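Local coordinates for protein thermotoga maritima TmcAL (Thermotoga maritima, PDB 5Y0T) that belongs to the HIGH nucleotidyl transferase family of the HUP clan and is modelled with adenosine-5'-rp-alpha-thio-triphosphate bound, at residues A[56-59]-A[60-64]; A[148-151]-A[152-156]; A[262-265]-A[266-270]; A[381-384]-A[385-389]; A[397-400]-A[401-404]. All coordinates share one frame; numbering follows the deposited sequence.

Contact 1 (A[56-59]-A[60-64]); sequences AEIA and LRMGV
E57 and R61, one helical turn apart, form a salt bridge in which E57 OE2 lies 2.9 Å from R61 NH2. The oxygen comes in over one face of the guanidinium, and the carboxylate plane is turned 73° against it. The two side chains run alongside each other in the same direction. E57 reaches its partner with CG anti to the backbone N (chi1 -177°) and an extended chain beyond; R61 starts out beside its own N, and its CG skims E57 O at 3.4 Å before the chain runs straight to NE. The other carboxylate oxygen, E57 OE1, pairs with R239 of helix 231-242, so two arginines share this buried acid and probably keep it ionised. Helix 52-61 is the crossover helix of a beta-alpha-beta unit, linking the parallel strands 32-38 and 66-70, and it ends here in a Schellman motif. G63 adopts positive phi, its N bonds to L60 O, and V64 N returns to A59 O at 3.0 Å, while M62 N makes only weak bonds to I58 O and A59 O. The return brings V64 back over the last turn, its CG2 4.1 Å from A59 CB. On another side of the turn, I58 and M62 run in parallel, with I58 CG2 3.9 Å from M62 CG. The M62 side chain also meets F13, P230 and D232. L60 tucks CG to 3.3 Å from A56 O and packs on V67, I419 and L421.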
loop_
_atom_site.group_PDB
_atom_site.type_symbol
_atom_site.label_atom_id
_atom_site.label_comp_id
_atom_site.label_asym_id
_atom_site.label_seq_id
_atom_site.Cartn_x
_atom_site.Cartn_y
_atom_site.Cartn_z
ATOM N N ALA A 56 -6.333 21.536 -16.380
ATOM C CA ALA A 56 -5.941 21.813 -17.778
ATOM C C ALA A 56 -7.000 22.652 -18.496
ATOM O O ALA A 56 -6.686 23.604 -19.231
ATOM C CB ALA A 56 -5.697 20.508 -18.544
ATOM N N GLU A 57 -8.264 22.312 -18.284
ATOM C CA GLU A 57 -9.321 23.066 -18.940
ATOM C C GLU A 57 -9.349 24.516 -18.459
ATOM O O GLU A 57 -9.541 25.442 -19.265
ATOM C CB GLU A 57 -10.700 22.418 -18.714
ATOM C CG GLU A 57 -11.778 23.154 -19.456
ATOM C CD GLU A 57 -13.164 22.560 -19.284
ATOM O OE1 GLU A 57 -13.285 21.372 -18.913
ATOM O OE2 GLU A 57 -14.130 23.306 -19.526
ATOM N N ILE A 58 -9.187 24.724 -17.156
ATOM C CA ILE A 58 -9.089 26.100 -16.641
ATOM C C ILE A 58 -7.935 26.863 -17.290
ATOM O O ILE A 58 -8.094 28.021 -17.700
ATOM C CB ILE A 58 -8.910 26.126 -15.105
ATOM C CG1 ILE A 58 -10.118 25.479 -14.408
ATOM C CG2 ILE A 58 -8.708 27.567 -14.626
ATOM C CD1 ILE A 58 -9.886 25.142 -12.920
ATOM N N ALA A 59 -6.787 26.215 -17.432
ATOM C CA ALA A 59 -5.621 26.891 -18.018
ATOM C C ALA A 59 -5.948 27.351 -19.441
ATOM O O ALA A 59 -5.683 28.504 -19.821
ATOM C CB ALA A 59 -4.395 25.964 -18.006
ATOM N N LEU A 60 -6.574 26.466 -20.210
ATOM C CA LEU A 60 -7.026 26.817 -21.556
ATOM C C LEU A 60 -7.976 28.007 -21.539
ATOM O O LEU A 60 -7.852 28.928 -22.357
ATOM C CB LEU A 60 -7.719 25.634 -22.222
ATOM C CG LEU A 60 -6.851 24.391 -22.414
ATOM C CD1 LEU A 60 -7.653 23.327 -23.184
ATOM C CD2 LEU A 60 -5.538 24.739 -23.137
ATOM N N ARG A 61 -8.946 27.983 -20.630
ATOM C CA ARG A 61 -9.894 29.093 -20.555
ATOM C C ARG A 61 -9.230 30.405 -20.184
ATOM O O ARG A 61 -9.717 31.487 -20.544
ATOM C CB ARG A 61 -11.008 28.760 -19.571
ATOM C CG ARG A 61 -11.928 27.669 -20.098
ATOM C CD ARG A 61 -13.129 27.459 -19.214
ATOM N NE ARG A 61 -14.077 26.540 -19.834
ATOM C CZ ARG A 61 -15.286 26.284 -19.352
ATOM N NH1 ARG A 61 -15.698 26.880 -18.239
ATOM N NH2 ARG A 61 -16.085 25.438 -19.987
ATOM N N MET A 62 -8.098 30.323 -19.492
ATOM C CA MET A 62 -7.462 31.521 -18.980
ATOM C C MET A 62 -6.445 32.104 -19.945
ATOM O O MET A 62 -5.850 33.143 -19.656
ATOM C CB MET A 62 -6.809 31.234 -17.629
ATOM C CG MET A 62 -7.803 30.855 -16.536
ATOM S SD MET A 62 -8.981 32.156 -16.092
ATOM C CE MET A 62 -10.379 31.777 -17.123
ATOM N N GLY A 63 -6.318 31.497 -21.125
ATOM C CA GLY A 63 -5.383 31.985 -22.136
ATOM C C GLY A 63 -4.187 31.119 -22.513
ATOM O O GLY A 63 -3.377 31.523 -23.341
ATOM N N VAL A 64 -4.079 29.918 -21.951
ATOM C CA VAL A 64 -3.079 28.949 -22.450
ATOM C C VAL A 64 -3.583 28.235 -23.736
ATOM O O VAL A 64 -4.761 27.899 -23.834
ATOM C CB VAL A 64 -2.729 27.888 -21.378
ATOM C CG1 VAL A 64 -1.772 26.867 -21.955
ATOM C CG2 VAL A 64 -2.084 28.555 -20.147
#

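Contact 2 (A[148-151]-A[152-156]); sequences MRYF and SMKGW
M148 O is gripped twice by S152: the backbone N donates at 2.9 Å from M148 O, and S152 OG donates to the same M148 O at 3.2 Å. The two donors reach the carbonyl from opposite faces of its plane. This is the last turn of helix 139-153, which closes in a Schellman motif: G155 has positive phi, its N bonds to S152 O, and W156 N turns back to F151 O at 2.8 Å. K154 N adds a weak bond to that carbonyl alongside its main one to Y150 O. The reversal carries W156 over F151 in a T-shaped pair, the indole edge pointing into the phenyl face, with ring planes at 87° and the six-membered ring centroid of W156 4.8 Å from that of F151. Helix 108-120 meets both residues through I117, and F110 also touches F151. Y150 points its ring the same way as the K154 chain, CG anti to its backbone N (chi1 -170°). K154 bends at chi2 and chi3 to follow it: its CG lies over one face near the rim, and K154 CE comes to 3.6 Å from Y150 OH. M153 makes a longer, oblique Met-aromatic contact with the same residue, SD 5.5 Å from the centroid of the Y150 ring. R149 reaches back to helix 123-134, where E131 and E132 hold its guanidinium by salt bridges. In the T-shaped pair the foremost atom is W156 CE3, 3.5 Å above the plane of the F151 ring and over its centre.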
loop_
_atom_site.group_PDB
_atom_site.type_symbol
_atom_site.label_atom_id
_atom_site.label_comp_id
_atom_site.label_asym_id
_atom_site.label_seq_id
_atom_site.Cartn_x
_atom_site.Cartn_y
_atom_site.Cartn_z
ATOM N N MET A 148 27.475 33.277 -1.003
ATOM C CA MET A 148 27.789 34.503 -0.283
ATOM C C MET A 148 29.290 34.706 -0.179
ATOM O O MET A 148 29.794 35.808 -0.394
ATOM C CB MET A 148 27.181 34.484 1.121
ATOM C CG MET A 148 25.674 34.597 1.138
ATOM S SD MET A 148 24.982 34.452 2.796
ATOM C CE MET A 148 23.245 34.602 2.416
ATOM N N ARG A 149 30.001 33.638 0.162
ATOM C CA ARG A 149 31.439 33.725 0.349
ATOM C C ARG A 149 32.097 33.983 -0.999
ATOM O O ARG A 149 33.074 34.736 -1.095
ATOM C CB ARG A 149 31.978 32.454 1.011
ATOM C CG ARG A 149 31.617 32.352 2.492
ATOM C CD ARG A 149 32.001 31.012 3.104
ATOM N NE ARG A 149 33.447 30.830 3.227
ATOM C CZ ARG A 149 34.026 29.676 3.548
ATOM N NH1 ARG A 149 33.283 28.600 3.767
ATOM N NH2 ARG A 149 35.347 29.593 3.641
ATOM N N TYR A 150 31.528 33.388 -2.041
ATOM C CA TYR A 150 31.974 33.624 -3.410
ATOM C C TYR A 150 31.754 35.084 -3.802
ATOM O O TYR A 150 32.660 35.738 -4.318
ATOM C CB TYR A 150 31.244 32.693 -4.385
ATOM C CG TYR A 150 31.807 32.711 -5.786
ATOM C CD1 TYR A 150 32.998 32.058 -6.084
ATOM C CD2 TYR A 150 31.154 33.381 -6.812
ATOM C CE1 TYR A 150 33.525 32.071 -7.362
ATOM C CE2 TYR A 150 31.676 33.402 -8.101
ATOM C CZ TYR A 150 32.861 32.744 -8.366
ATOM O OH TYR A 150 33.392 32.760 -9.632
ATOM N N PHE A 151 30.553 35.599 -3.546
ATOM C CA PHE A 151 30.263 37.007 -3.818
ATOM C C PHE A 151 31.247 37.946 -3.127
ATOM O O PHE A 151 31.714 38.911 -3.730
ATOM C CB PHE A 151 28.835 37.349 -3.398
ATOM C CG PHE A 151 27.823 37.156 -4.494
ATOM C CD1 PHE A 151 27.793 35.983 -5.228
ATOM C CD2 PHE A 151 26.906 38.157 -4.791
ATOM C CE1 PHE A 151 26.858 35.802 -6.242
ATOM C CE2 PHE A 151 25.969 37.992 -5.793
ATOM C CZ PHE A 151 25.941 36.809 -6.524
ATOM N N SER A 152 31.557 37.655 -1.866
ATOM C CA SER A 152 32.487 38.466 -1.088
ATOM C C SER A 152 33.883 38.454 -1.683
ATOM O O SER A 152 34.530 39.496 -1.776
ATOM C CB SER A 152 32.551 37.984 0.365
ATOM O OG SER A 152 31.339 38.253 1.046
ATOM N N MET A 153 34.350 37.273 -2.070
ATOM C CA MET A 153 35.672 37.130 -2.671
ATOM C C MET A 153 35.779 37.962 -3.956
ATOM O O MET A 153 36.845 38.487 -4.283
ATOM C CB MET A 153 35.967 35.652 -2.951
ATOM C CG MET A 153 37.161 35.404 -3.858
ATOM S SD MET A 153 37.129 33.768 -4.624
ATOM C CE MET A 153 37.803 32.767 -3.296
ATOM N N LYS A 154 34.657 38.106 -4.652
ATOM C CA LYS A 154 34.600 38.830 -5.922
ATOM C C LYS A 154 34.447 40.339 -5.746
ATOM O O LYS A 154 34.460 41.089 -6.726
ATOM C CB LYS A 154 33.444 38.314 -6.780
ATOM C CG LYS A 154 33.589 36.875 -7.238
ATOM C CD LYS A 154 34.820 36.695 -8.106
ATOM C CE LYS A 154 34.445 36.181 -9.486
ATOM N NZ LYS A 154 35.647 35.863 -10.308
ATOM N N GLY A 155 34.296 40.783 -4.502
ATOM C CA GLY A 155 34.030 42.186 -4.238
ATOM C C GLY A 155 32.597 42.579 -4.575
ATOM O O GLY A 155 32.309 43.747 -4.830
ATOM N N TRP A 156 31.697 41.599 -4.594
ATOM C CA TRP A 156 30.278 41.884 -4.773
ATOM C C TRP A 156 29.612 42.027 -3.411
ATOM O O TRP A 156 30.257 41.839 -2.377
ATOM C CB TRP A 156 29.593 40.783 -5.584
ATOM C CG TRP A 156 30.206 40.566 -6.930
ATOM C CD1 TRP A 156 31.025 41.424 -7.609
ATOM C CD2 TRP A 156 30.062 39.408 -7.759
ATOM N NE1 TRP A 156 31.394 40.871 -8.812
ATOM C CE2 TRP A 156 30.818 39.633 -8.928
ATOM C CE3 TRP A 156 29.373 38.204 -7.625
ATOM C CZ2 TRP A 156 30.894 38.697 -9.958
ATOM C CZ3 TRP A 156 29.447 37.278 -8.651
ATOM C CH2 TRP A 156 30.204 37.529 -9.800
#

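Contact 3 (A[262-265]-A[266-270]); sequences RLKN and MDFFE
K264 lies across the face of F268, its aliphatic chain slanting over the ring. The CH-pi contact is centred on K264 CD, 3.8 Å from the centroid of the F268 ring and only 14° off its normal. A bend at chi2 (-60°) lays CB, CG, CD and CE along the ring in turn. F268 brings its CD2 to 3.8 Å above the plane of the F269 ring, near the rim. F269 itself leans back to the loop, its CZ 4.0 Å from K264 CB. Beside these rings N265 occupies the N-cap of helix 266-270. Its CG is wedged between N and carbonyl carbon (chi1 63°), which aims OD1 at the first turn: N265 OD1 accepts from F268 N at 3.1 Å. N265 O adds weak bonds from F268 N and F269 N. The loop around it faces the second subunit, where L263 packs on V318 of that subunit, while F269 meets F275 and F283 of its own chain. N265 OD1, and more weakly N265 O, thus meet amides at the start of the helix that have no earlier turn to bond to, and the lysine methylenes give the aromatic face an apolar cover.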
loop_
_atom_site.group_PDB
_atom_site.type_symbol
_atom_site.label_atom_id
_atom_site.label_comp_id
_atom_site.label_asym_id
_atom_site.label_seq_id
_atom_site.Cartn_x
_atom_site.Cartn_y
_atom_site.Cartn_z
ATOM N N ARG A 262 3.411 1.059 7.408
ATOM C CA ARG A 262 3.504 -0.032 8.379
ATOM C C ARG A 262 3.719 -1.384 7.717
ATOM O O ARG A 262 3.944 -2.392 8.392
ATOM C CB ARG A 262 2.245 -0.103 9.248
ATOM C CG ARG A 262 2.058 1.076 10.173
ATOM C CD ARG A 262 0.891 0.850 11.119
ATOM N NE ARG A 262 0.814 1.915 12.109
ATOM C CZ ARG A 262 0.000 1.917 13.155
ATOM N NH1 ARG A 262 -0.814 0.892 13.371
ATOM N NH2 ARG A 262 0.021 2.940 14.006
ATOM N N LEU A 263 3.633 -1.412 6.396
ATOM C CA LEU A 263 3.845 -2.635 5.643
ATOM C C LEU A 263 5.311 -2.772 5.231
ATOM O O LEU A 263 5.732 -3.828 4.752
ATOM C CB LEU A 263 2.935 -2.649 4.400
ATOM C CG LEU A 263 1.420 -2.620 4.681
ATOM C CD1 LEU A 263 0.590 -2.537 3.375
ATOM C CD2 LEU A 263 1.017 -3.837 5.517
ATOM N N LYS A 264 6.085 -1.707 5.435
ATOM C CA LYS A 264 7.433 -1.623 4.880
ATOM C C LYS A 264 8.501 -1.558 5.946
ATOM O O LYS A 264 8.287 -0.967 7.001
ATOM C CB LYS A 264 7.560 -0.389 3.972
ATOM C CG LYS A 264 6.575 -0.370 2.816
ATOM C CD LYS A 264 6.768 -1.573 1.918
ATOM C CE LYS A 264 5.837 -1.511 0.714
ATOM N NZ LYS A 264 6.312 -2.413 -0.374
ATOM N N ASN A 265 9.651 -2.169 5.670
ATOM C CA ASN A 265 10.780 -2.086 6.592
ATOM C C ASN A 265 11.799 -1.064 6.098
ATOM O O ASN A 265 11.605 -0.436 5.050
ATOM C CB ASN A 265 11.437 -3.459 6.801
ATOM C CG ASN A 265 12.057 -4.043 5.524
ATOM O OD1 ASN A 265 12.173 -3.380 4.488
ATOM N ND2 ASN A 265 12.475 -5.301 5.612
ATOM N N MET A 266 12.879 -0.892 6.858
ATOM C CA MET A 266 13.853 0.146 6.546
ATOM C C MET A 266 14.538 -0.117 5.214
ATOM O O MET A 266 14.865 0.829 4.482
ATOM C CB MET A 266 14.888 0.271 7.666
ATOM C CG MET A 266 14.498 1.294 8.714
ATOM S SD MET A 266 15.733 1.435 10.023
ATOM C CE MET A 266 17.114 2.120 9.111
ATOM N N ASP A 267 14.728 -1.402 4.903
ATOM C CA ASP A 267 15.303 -1.828 3.626
ATOM C C ASP A 267 14.541 -1.235 2.447
ATOM O O ASP A 267 15.138 -0.837 1.450
ATOM C CB ASP A 267 15.314 -3.356 3.503
ATOM C CG ASP A 267 16.302 -4.011 4.453
ATOM O OD1 ASP A 267 17.156 -3.290 5.015
ATOM O OD2 ASP A 267 16.230 -5.248 4.631
ATOM N N PHE A 268 13.218 -1.181 2.568
ATOM C CA PHE A 268 12.404 -0.603 1.517
ATOM C C PHE A 268 12.705 0.882 1.360
ATOM O O PHE A 268 12.975 1.339 0.251
ATOM C CB PHE A 268 10.910 -0.836 1.800
ATOM C CG PHE A 268 10.004 -0.035 0.931
ATOM C CD1 PHE A 268 9.594 -0.525 -0.298
ATOM C CD2 PHE A 268 9.555 1.210 1.336
ATOM C CE1 PHE A 268 8.758 0.212 -1.105
ATOM C CE2 PHE A 268 8.727 1.952 0.518
ATOM C CZ PHE A 268 8.327 1.458 -0.694
ATOM N N PHE A 269 12.649 1.645 2.449
ATOM C CA PHE A 269 12.826 3.101 2.347
ATOM C C PHE A 269 14.226 3.487 1.856
ATOM O O PHE A 269 14.388 4.496 1.169
ATOM C CB PHE A 269 12.533 3.791 3.688
ATOM C CG PHE A 269 11.103 3.631 4.152
ATOM C CD1 PHE A 269 10.063 4.280 3.493
ATOM C CD2 PHE A 269 10.803 2.833 5.248
ATOM C CE1 PHE A 269 8.752 4.133 3.911
ATOM C CE2 PHE A 269 9.489 2.673 5.670
ATOM C CZ PHE A 269 8.463 3.321 5.012
ATOM N N GLU A 270 15.230 2.679 2.186
ATOM C CA GLU A 270 16.600 2.938 1.724
ATOM C C GLU A 270 16.715 2.967 0.190
ATOM O O GLU A 270 17.599 3.619 -0.361
ATOM C CB GLU A 270 17.571 1.897 2.307
ATOM C CG GLU A 270 17.835 2.112 3.783
ATOM C CD GLU A 270 18.466 0.912 4.478
ATOM O OE1 GLU A 270 18.969 0.000 3.786
ATOM O OE2 GLU A 270 18.450 0.887 5.727
#

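Contact 4 (A[381-384]-A[385-389]); sequences KQLF and LEQID
Q387 rises past L383, one turn earlier in the helix, and nearly every atom of its side chain finds something there. CB starts 3.3 Å from L383 O, the carbonyl that accepts the Q387 backbone amide. CG is set beside its own N (chi1 -72°) and passes still nearer, Q387 CG to L383 O being 3.2 Å. From there the chain runs extended: CD comes to 3.9 Å from L383 CG, and at the tip NE2 lies 3.7 Å from L383 CG, slanting across the leucine branch point. The amide end is buried and held by other parts of the chain: OE1 accepts from Q335 N, and NE2 donates to G333 O and, weakly, to S329 OG, which fixes which way the amide is flipped. On the outer side, Q382 bends at chi2 and crosses E386 at about a right angle, with Q382 OE1 3.5 Å from E386 CG. F384, one turn before I388, brings CE1 to 4.2 Å from I388 CD1, and Y336 meets its ring edge-to-face. The start of helix 381-399 thus packs on two helices: L383, E386 and Q387 touch F325 of 323-332, while K381, F384 and L385 rest on L372 of 368-374.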
loop_
_atom_site.group_PDB
_atom_site.type_symbol
_atom_site.label_atom_id
_atom_site.label_comp_id
_atom_site.label_asym_id
_atom_site.label_seq_id
_atom_site.Cartn_x
_atom_site.Cartn_y
_atom_site.Cartn_z
ATOM N N LYS A 381 13.834 3.656 -23.939
ATOM C CA LYS A 381 12.527 3.004 -23.985
ATOM C C LYS A 381 12.075 2.563 -22.602
ATOM O O LYS A 381 10.921 2.797 -22.210
ATOM C CB LYS A 381 12.549 1.810 -24.946
ATOM C CG LYS A 381 12.590 2.234 -26.415
ATOM C CD LYS A 381 12.140 1.095 -27.323
ATOM C CE LYS A 381 11.766 1.596 -28.715
ATOM N NZ LYS A 381 12.957 2.023 -29.488
ATOM N N GLN A 382 12.975 1.943 -21.850
ATOM C CA GLN A 382 12.594 1.481 -20.516
ATOM C C GLN A 382 12.254 2.667 -19.610
ATOM O O GLN A 382 11.286 2.615 -18.865
ATOM C CB GLN A 382 13.697 0.618 -19.895
ATOM C CG GLN A 382 13.218 -0.210 -18.689
ATOM C CD GLN A 382 11.799 -0.783 -18.870
ATOM O OE1 GLN A 382 10.900 -0.503 -18.066
ATOM N NE2 GLN A 382 11.599 -1.588 -19.923
ATOM N N LEU A 383 13.028 3.748 -19.697
ATOM C CA LEU A 383 12.753 4.937 -18.885
ATOM C C LEU A 383 11.403 5.570 -19.252
ATOM O O LEU A 383 10.599 5.963 -18.371
ATOM C CB LEU A 383 13.879 5.957 -19.048
ATOM C CG LEU A 383 13.780 7.185 -18.140
ATOM C CD1 LEU A 383 13.764 6.768 -16.665
ATOM C CD2 LEU A 383 14.961 8.092 -18.431
ATOM N N PHE A 384 11.150 5.654 -20.552
ATOM C CA PHE A 384 9.868 6.141 -21.071
ATOM C C PHE A 384 8.734 5.341 -20.426
ATOM O O PHE A 384 7.807 5.909 -19.863
ATOM C CB PHE A 384 9.867 6.020 -22.609
ATOM C CG PHE A 384 8.607 6.507 -23.303
ATOM C CD1 PHE A 384 7.372 5.893 -23.091
ATOM C CD2 PHE A 384 8.684 7.516 -24.257
ATOM C CE1 PHE A 384 6.234 6.317 -23.778
ATOM C CE2 PHE A 384 7.556 7.931 -24.962
ATOM C CZ PHE A 384 6.325 7.337 -24.713
ATOM N N LEU A 385 8.817 4.016 -20.509
ATOM C CA LEU A 385 7.769 3.168 -19.956
ATOM C C LEU A 385 7.619 3.349 -18.446
ATOM O O LEU A 385 6.496 3.429 -17.949
ATOM C CB LEU A 385 8.033 1.688 -20.292
ATOM C CG LEU A 385 7.881 1.339 -21.776
ATOM C CD1 LEU A 385 8.316 -0.122 -22.060
ATOM C CD2 LEU A 385 6.459 1.577 -22.262
ATOM N N GLU A 386 8.735 3.420 -17.717
ATOM C CA GLU A 386 8.680 3.655 -16.268
ATOM C C GLU A 386 8.093 5.012 -15.915
ATOM O O GLU A 386 7.262 5.119 -15.000
ATOM C CB GLU A 386 10.081 3.501 -15.639
ATOM C CG GLU A 386 10.576 2.062 -15.745
ATOM C CD GLU A 386 11.932 1.816 -15.091
ATOM O OE1 GLU A 386 12.509 2.752 -14.506
ATOM O OE2 GLU A 386 12.420 0.670 -15.167
ATOM N N GLN A 387 8.494 6.049 -16.643
ATOM C CA GLN A 387 7.971 7.376 -16.377
ATOM C C GLN A 387 6.462 7.434 -16.597
ATOM O O GLN A 387 5.719 7.914 -15.732
ATOM C CB GLN A 387 8.681 8.427 -17.251
ATOM C CG GLN A 387 10.113 8.712 -16.826
ATOM C CD GLN A 387 10.823 9.718 -17.732
ATOM O OE1 GLN A 387 10.352 10.030 -18.826
ATOM N NE2 GLN A 387 11.954 10.237 -17.266
ATOM N N ILE A 388 5.993 6.937 -17.743
ATOM C CA ILE A 388 4.579 7.107 -18.067
ATOM C C ILE A 388 3.709 6.166 -17.215
ATOM O O ILE A 388 2.579 6.515 -16.859
ATOM C CB ILE A 388 4.319 6.921 -19.587
ATOM C CG1 ILE A 388 3.079 7.705 -20.022
ATOM C CG2 ILE A 388 4.220 5.421 -19.988
ATOM C CD1 ILE A 388 2.998 7.892 -21.547
ATOM N N ASP A 389 4.260 5.017 -16.826
ATOM C CA ASP A 389 3.583 4.115 -15.896
ATOM C C ASP A 389 3.349 4.806 -14.544
ATOM O O ASP A 389 2.288 4.652 -13.923
ATOM C CB ASP A 389 4.397 2.835 -15.699
ATOM C CG ASP A 389 3.824 1.944 -14.596
ATOM O OD1 ASP A 389 2.798 1.280 -14.845
ATOM O OD2 ASP A 389 4.390 1.932 -13.480
#

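Contact 5 (A[397-400]-A[401-404]); sequences FYSM and FFPS
F401 turns back onto F397, its CE2 3.6 Å from F397 CZ and standing over one face of the F397 ring near the rim. The ring planes make 58°, with the F397 and F401 centroids 5.0 Å apart. The same edge of F401 meets main chain, CD2 lying 3.2 Å from F397 O. The F402 ring reaches S399 and Y398: S399 CA makes a CH-pi contact over its face, 4.0 Å from the centroid of the F402 ring, and Y398 CE1 approaches F402 CE1 at 3.7 Å. Here helix 381-399 gives way to a type I beta turn from S399 to F402, closed by F402 N to S399 O at 3.2 Å. One residue earlier F401 N bonds to Y398 O, 2.9 Å away. A chi1 of -60° sets F401 CG beside its own N and so swings the ring back along the helix. Farther out, Y398 OH is anchored on A48 O and S399 OG on T395 O, while F256 and F319 meet the F397 ring edge-to-face. R412 of helix 412-415 touches both S399 and F402, and L263 of the second subunit packs on F397.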
loop_
_atom_site.group_PDB
_atom_site.type_symbol
_atom_site.label_atom_id
_atom_site.label_comp_id
_atom_site.label_asym_id
_atom_site.label_seq_id
_atom_site.Cartn_x
_atom_site.Cartn_y
_atom_site.Cartn_z
ATOM N N PHE A 397 -4.377 6.073 -8.530
ATOM C CA PHE A 397 -4.372 6.141 -7.081
ATOM C C PHE A 397 -5.177 7.352 -6.608
ATOM O O PHE A 397 -6.050 7.248 -5.755
ATOM C CB PHE A 397 -2.937 6.211 -6.575
ATOM C CG PHE A 397 -2.814 6.342 -5.078
ATOM C CD1 PHE A 397 -2.952 5.231 -4.258
ATOM C CD2 PHE A 397 -2.529 7.578 -4.492
ATOM C CE1 PHE A 397 -2.822 5.352 -2.861
ATOM C CE2 PHE A 397 -2.398 7.711 -3.104
ATOM C CZ PHE A 397 -2.536 6.597 -2.289
ATOM N N TYR A 398 -4.882 8.507 -7.183
ATOM C CA TYR A 398 -5.611 9.735 -6.847
ATOM C C TYR A 398 -7.143 9.593 -6.934
ATOM O O TYR A 398 -7.876 10.035 -6.037
ATOM C CB TYR A 398 -5.117 10.847 -7.773
ATOM C CG TYR A 398 -5.782 12.195 -7.617
ATOM C CD1 TYR A 398 -6.976 12.484 -8.280
ATOM C CD2 TYR A 398 -5.183 13.203 -6.869
ATOM C CE1 TYR A 398 -7.575 13.733 -8.169
ATOM C CE2 TYR A 398 -5.770 14.472 -6.766
ATOM C CZ TYR A 398 -6.965 14.722 -7.420
ATOM O OH TYR A 398 -7.573 15.957 -7.319
ATOM N N SER A 399 -7.631 8.972 -8.010
ATOM C CA SER A 399 -9.073 8.888 -8.262
ATOM C C SER A 399 -9.820 8.064 -7.207
ATOM O O SER A 399 -11.026 8.246 -7.019
ATOM C CB SER A 399 -9.328 8.308 -9.661
ATOM O OG SER A 399 -8.683 9.124 -10.622
ATOM N N MET A 400 -9.114 7.173 -6.509
ATOM C CA MET A 400 -9.738 6.444 -5.385
ATOM C C MET A 400 -10.160 7.393 -4.263
ATOM O O MET A 400 -10.924 7.013 -3.366
ATOM C CB MET A 400 -8.793 5.382 -4.824
ATOM C CG MET A 400 -8.805 4.058 -5.595
ATOM S SD MET A 400 -10.470 3.382 -5.755
ATOM C CE MET A 400 -10.916 3.054 -4.029
ATOM N N PHE A 401 -9.608 8.603 -4.271
ATOM C CA PHE A 401 -9.928 9.591 -3.233
ATOM C C PHE A 401 -10.926 10.674 -3.649
ATOM O O PHE A 401 -11.211 11.583 -2.865
ATOM C CB PHE A 401 -8.630 10.202 -2.708
ATOM C CG PHE A 401 -7.720 9.169 -2.121
ATOM C CD1 PHE A 401 -7.837 8.808 -0.786
ATOM C CD2 PHE A 401 -6.814 8.495 -2.925
ATOM C CE1 PHE A 401 -7.032 7.815 -0.243
ATOM C CE2 PHE A 401 -6.000 7.503 -2.404
ATOM C CZ PHE A 401 -6.105 7.164 -1.045
ATOM N N PHE A 402 -11.445 10.581 -4.875
ATOM C CA PHE A 402 -12.649 11.325 -5.237
ATOM C C PHE A 402 -13.693 11.057 -4.161
ATOM O O PHE A 402 -13.910 9.901 -3.793
ATOM C CB PHE A 402 -13.217 10.882 -6.593
ATOM C CG PHE A 402 -12.438 11.342 -7.792
ATOM C CD1 PHE A 402 -11.793 12.571 -7.812
ATOM C CD2 PHE A 402 -12.394 10.542 -8.933
ATOM C CE1 PHE A 402 -11.112 13.011 -8.950
ATOM C CE2 PHE A 402 -11.693 10.957 -10.069
ATOM C CZ PHE A 402 -11.048 12.201 -10.071
ATOM N N PRO A 403 -14.349 12.113 -3.655
ATOM C CA PRO A 403 -15.333 11.940 -2.582
ATOM C C PRO A 403 -16.463 10.967 -2.938
ATOM O O PRO A 403 -16.890 10.231 -2.066
ATOM C CB PRO A 403 -15.867 13.363 -2.372
ATOM C CG PRO A 403 -14.652 14.227 -2.676
ATOM C CD PRO A 403 -14.009 13.535 -3.873
ATOM N N SER A 404 -16.926 10.951 -4.182
ATOM C CA SER A 404 -18.028 10.065 -4.551
ATOM C C SER A 404 -17.496 8.796 -5.196
ATOM O O SER A 404 -16.739 8.845 -6.161
ATOM C CB SER A 404 -19.002 10.779 -5.489
ATOM O OG SER A 404 -19.615 11.875 -4.821
#

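Contacts 4 and 5 share helix 381-399, one near its start and one at its end, with nearest atoms about 9 Å apart. The V64 side chain of contact 1 is about 10 Å from the bound adenosine-5'-rp-alpha-thio-triphosphate. Contacts 3 and 5, with centres 25 Å apart in one chain, are joined across the dimer: R262 and L263 of one subunit pack on M400 and F397 of the other. Contact 2 is the outlier, about 32 Å from the chain centre and, centre to centre, 43 to 51 Å from the other four. Contacts 1, 2 and 5 sit at helix C-terminal ends and contact 3 at an N-terminal one.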